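PDB 3DCZ: putative RnfG subunit of electron transport complex from Thermotoga maritima, which probably serves as the FMN-carrying subunit of a membrane-bound complex that couples electron transfer to ion translocation across the membrane. Local coordinates for residues T107-L113 against P145-K150. Coordinates in Å, arbitrary orientation, origin at the centre of the assembly. Residue numbers count along the deposited sequence, not the author numbering.
Sequences TEDGFML and PPEGLK
Thr-107 opens a type I beta turn that ends at Gly-110, with Glu-108 and Asp-109 at the corners; Gly-110 N to Thr-107 O (3.3 Å) closes it, and Thr-107 OG1 lies 3.5 Å from Pro-146 CG. Asp-109 O comes within 3.5 Å of Lys-150 CE, near the tip of an extended side chain (m, then three t). The turn connects the strands of a beta hairpin, 98-107 and 110-120, in the FMN-binding domain; the start of helix 146-151 lies across the beginning of 110-120, an edge strand of the sheet. The axes of 110-113 and 146-150 cross at 101°, 7.0 Å at closest; Met-112 CA is 4.7 Å from Pro-146 CA. Phe-111 O receives a CA-H...O contact from Pro-146 CA (3.1 Å); a water bridges Phe-111 N (3.1 Å) and Pro-146 O (3.2 Å), while the Phe-111 ring (chi1 m) leads away, to helix 188-206. Met-112, a selenomethionine (p, t, p), rests CB 3.9 Å from Pro-146 CD. Leu-113 (chi1 t) brings CB to 4.1 Å from CD1 of Leu-149 (m,t).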
ATOM      1  N   THR A 107      12.102   6.531  -3.594  1.00 25.82           N
ATOM      2  CA  THR A 107      12.923   6.488  -4.781  1.00 27.25           C
ATOM      3  C   THR A 107      13.419   7.901  -5.125  1.00 25.49           C
ATOM      4  O   THR A 107      12.889   8.918  -4.641  1.00 27.00           O
ATOM      5  CB  THR A 107      12.084   5.993  -5.979  1.00 28.57           C
ATOM      6  OG1 THR A 107      10.794   6.636  -5.950  1.00 24.65           O
ATOM      7  CG2 THR A 107      11.896   4.497  -5.874  1.00 29.23           C
ATOM      8  N   GLU A 108      14.403   7.955  -6.001  1.00 31.85           N
ATOM      9  CA  GLU A 108      14.959   9.216  -6.526  1.00 32.40           C
ATOM     10  C   GLU A 108      13.953  10.375  -6.659  1.00 34.40           C
ATOM     11  O   GLU A 108      14.125  11.430  -6.036  1.00 34.72           O
ATOM     12  CB  GLU A 108      15.601   8.949  -7.883  1.00 31.84           C
ATOM     13  N   ASP A 109      12.901  10.180  -7.459  1.00 35.65           N
ATOM     14  CA  ASP A 109      11.957  11.273  -7.760  1.00 37.36           C
ATOM     15  C   ASP A 109      10.530  11.042  -7.226  1.00 37.67           C
ATOM     16  O   ASP A 109       9.608  11.788  -7.578  1.00 38.54           O
ATOM     17  CB  ASP A 109      11.911  11.540  -9.276  1.00 38.74           C
ATOM     18  CG  ASP A 109      13.209  12.140  -9.816  1.00 47.61           C
ATOM     19  OD1 ASP A 109      13.906  12.870  -9.072  1.00 55.51           O
ATOM     20  OD2 ASP A 109      13.531  11.878 -10.998  1.00 58.36           O
ATOM     21  N   GLY A 110      10.336  10.032  -6.376  1.00 32.88           N
ATOM     22  CA  GLY A 110       9.018   9.812  -5.799  1.00 31.31           C
ATOM     23  C   GLY A 110       9.031   8.618  -4.872  1.00 24.00           C
ATOM     24  O   GLY A 110       9.800   8.560  -3.930  1.00 27.03           O
ATOM     25  N   PHE A 111       8.167   7.676  -5.156  1.00 22.42           N
ATOM     26  CA  PHE A 111       8.011   6.528  -4.325  1.00 16.85           C
ATOM     27  C   PHE A 111       7.636   5.394  -5.234  1.00 15.50           C
ATOM     28  O   PHE A 111       7.075   5.607  -6.308  1.00 16.66           O
ATOM     29  CB  PHE A 111       6.855   6.720  -3.324  1.00 16.10           C
ATOM     30  CG  PHE A 111       7.128   7.703  -2.225  1.00 17.65           C
ATOM     31  CD1 PHE A 111       7.697   7.273  -1.053  1.00 22.12           C
ATOM     32  CD2 PHE A 111       6.805   9.065  -2.362  1.00 19.49           C
ATOM     33  CE1 PHE A 111       7.968   8.156  -0.043  1.00 27.12           C
ATOM     34  CE2 PHE A 111       7.060   9.932  -1.352  1.00 22.60           C
ATOM     35  CZ  PHE A 111       7.638   9.487  -0.194  1.00 22.05           C
HETATM   36  N   MSE A 112       7.936   4.186  -4.777  1.00 15.50           N
HETATM   37  CA  MSE A 112       7.375   2.996  -5.394  0.50 15.64           C
HETATM   38  C   MSE A 112       6.445   2.330  -4.386  1.00 16.48           C
HETATM   39  O   MSE A 112       6.608   2.473  -3.182  1.00 17.00           O
HETATM   40  CB  MSE A 112       8.462   2.034  -5.887  0.50 15.20           C
HETATM   41  CG  MSE A 112       9.125   1.262  -4.810  0.50 12.63           C
HETATM   42 SE   MSE A 112      10.459   0.094  -5.488  0.38 21.87          SE
HETATM   43  CE  MSE A 112      11.685   1.366  -6.157  0.50 27.58           C
ATOM     44  N   LEU A 113       5.402   1.692  -4.899  1.00 13.41           N
ATOM     45  CA  LEU A 113       4.482   0.896  -4.089  1.00 12.81           C
ATOM     46  C   LEU A 113       5.038  -0.523  -3.958  1.00 13.89           C
ATOM     47  O   LEU A 113       5.141  -1.256  -4.959  1.00 14.26           O
ATOM     48  CB  LEU A 113       3.078   0.834  -4.708  1.00 13.07           C
ATOM     49  CG  LEU A 113       2.083  -0.057  -3.994  1.00 12.33           C
ATOM     50  CD1 LEU A 113       1.896   0.352  -2.499  1.00 14.50           C
ATOM     51  CD2 LEU A 113       0.710  -0.037  -4.691  1.00 13.15           C
ATOM     52  N   PRO A 145       6.012   0.699  -9.932  1.00 12.23           N
ATOM     53  CA  PRO A 145       7.170   1.587  -9.911  1.00 14.20           C
ATOM     54  C   PRO A 145       6.736   3.068  -9.841  1.00 13.99           C
ATOM     55  O   PRO A 145       5.560   3.397  -9.978  1.00 14.54           O
ATOM     56  CB  PRO A 145       7.878   1.249 -11.214  1.00 16.94           C
ATOM     57  CG  PRO A 145       6.800   0.759 -12.124  1.00 16.92           C
ATOM     58  CD  PRO A 145       5.742   0.149 -11.274  1.00 14.71           C
ATOM     59  N   PRO A 146       7.688   3.969  -9.568  1.00 14.45           N
ATOM     60  CA  PRO A 146       7.336   5.350  -9.416  1.00 13.57           C
ATOM     61  C   PRO A 146       6.543   5.987 -10.564  1.00 13.64           C
ATOM     62  O   PRO A 146       5.618   6.736 -10.279  1.00 14.69           O
ATOM     63  CB  PRO A 146       8.688   6.042  -9.258  1.00 16.23           C
ATOM     64  CG  PRO A 146       9.603   5.009  -8.804  1.00 18.16           C
ATOM     65  CD  PRO A 146       9.131   3.737  -9.366  1.00 15.71           C
ATOM     66  N   GLU A 147       6.854   5.626 -11.796  1.00 17.16           N
ATOM     67  CA  GLU A 147       6.155   6.181 -12.964  1.00 18.10           C
ATOM     68  C   GLU A 147       4.685   5.729 -12.999  1.00 19.13           C
ATOM     69  O   GLU A 147       3.805   6.515 -13.379  1.00 17.55           O
ATOM     70  CB  GLU A 147       6.884   5.811 -14.241  1.00 19.46           C
ATOM     71  CG  GLU A 147       7.118   4.332 -14.429  1.00 29.86           C
ATOM     72  CD  GLU A 147       8.457   3.759 -13.882  1.00 36.09           C
ATOM     73  OE1 GLU A 147       9.055   4.235 -12.848  1.00 25.17           O
ATOM     74  OE2 GLU A 147       8.893   2.770 -14.529  1.00 38.59           O
ATOM     75  N   GLY A 148       4.409   4.513 -12.513  1.00 17.14           N
ATOM     76  CA  GLY A 148       3.032   4.063 -12.326  1.00 17.51           C
ATOM     77  C   GLY A 148       2.258   4.866 -11.313  1.00 16.93           C
ATOM     78  O   GLY A 148       1.109   5.223 -11.552  1.00 17.08           O
ATOM     79  N   LEU A 149       2.863   5.144 -10.152  1.00 14.86           N
ATOM     80  CA  LEU A 149       2.187   5.947  -9.133  1.00 15.44           C
ATOM     81  C   LEU A 149       1.997   7.398  -9.582  1.00 14.75           C
ATOM     82  O   LEU A 149       0.975   8.024  -9.241  1.00 16.85           O
ATOM     83  CB  LEU A 149       2.978   5.899  -7.812  1.00 15.16           C
ATOM     84  CG  LEU A 149       2.933   4.575  -7.090  1.00 16.43           C
ATOM     85  CD1 LEU A 149       3.784   4.705  -5.804  1.00 16.86           C
ATOM     86  CD2 LEU A 149       1.508   4.223  -6.727  1.00 21.96           C
ATOM     87  N   LYS A 150       2.950   7.911 -10.365  1.00 14.70           N
ATOM     88  CA  LYS A 150       2.860   9.276 -10.875  1.00 16.14           C
ATOM     89  C   LYS A 150       1.727   9.364 -11.881  1.00 17.55           C
ATOM     90  O   LYS A 150       1.070  10.403 -11.975  1.00 19.32           O
ATOM     91  CB  LYS A 150       4.175   9.720 -11.505  1.00 18.47           C
ATOM     92  CG  LYS A 150       5.221   9.955 -10.469  1.00 24.23           C
ATOM     93  CD  LYS A 150       6.612  10.239 -11.066  1.00 30.07           C
ATOM     94  CE  LYS A 150       7.726  10.094  -9.996  1.00 25.30           C
ATOM     95  NZ  LYS A 150       9.063  10.027 -10.679  1.00 43.52           N
TER
HETATM   96  O   HOH W   1       6.550   8.368  -7.671  1.00 20.31           O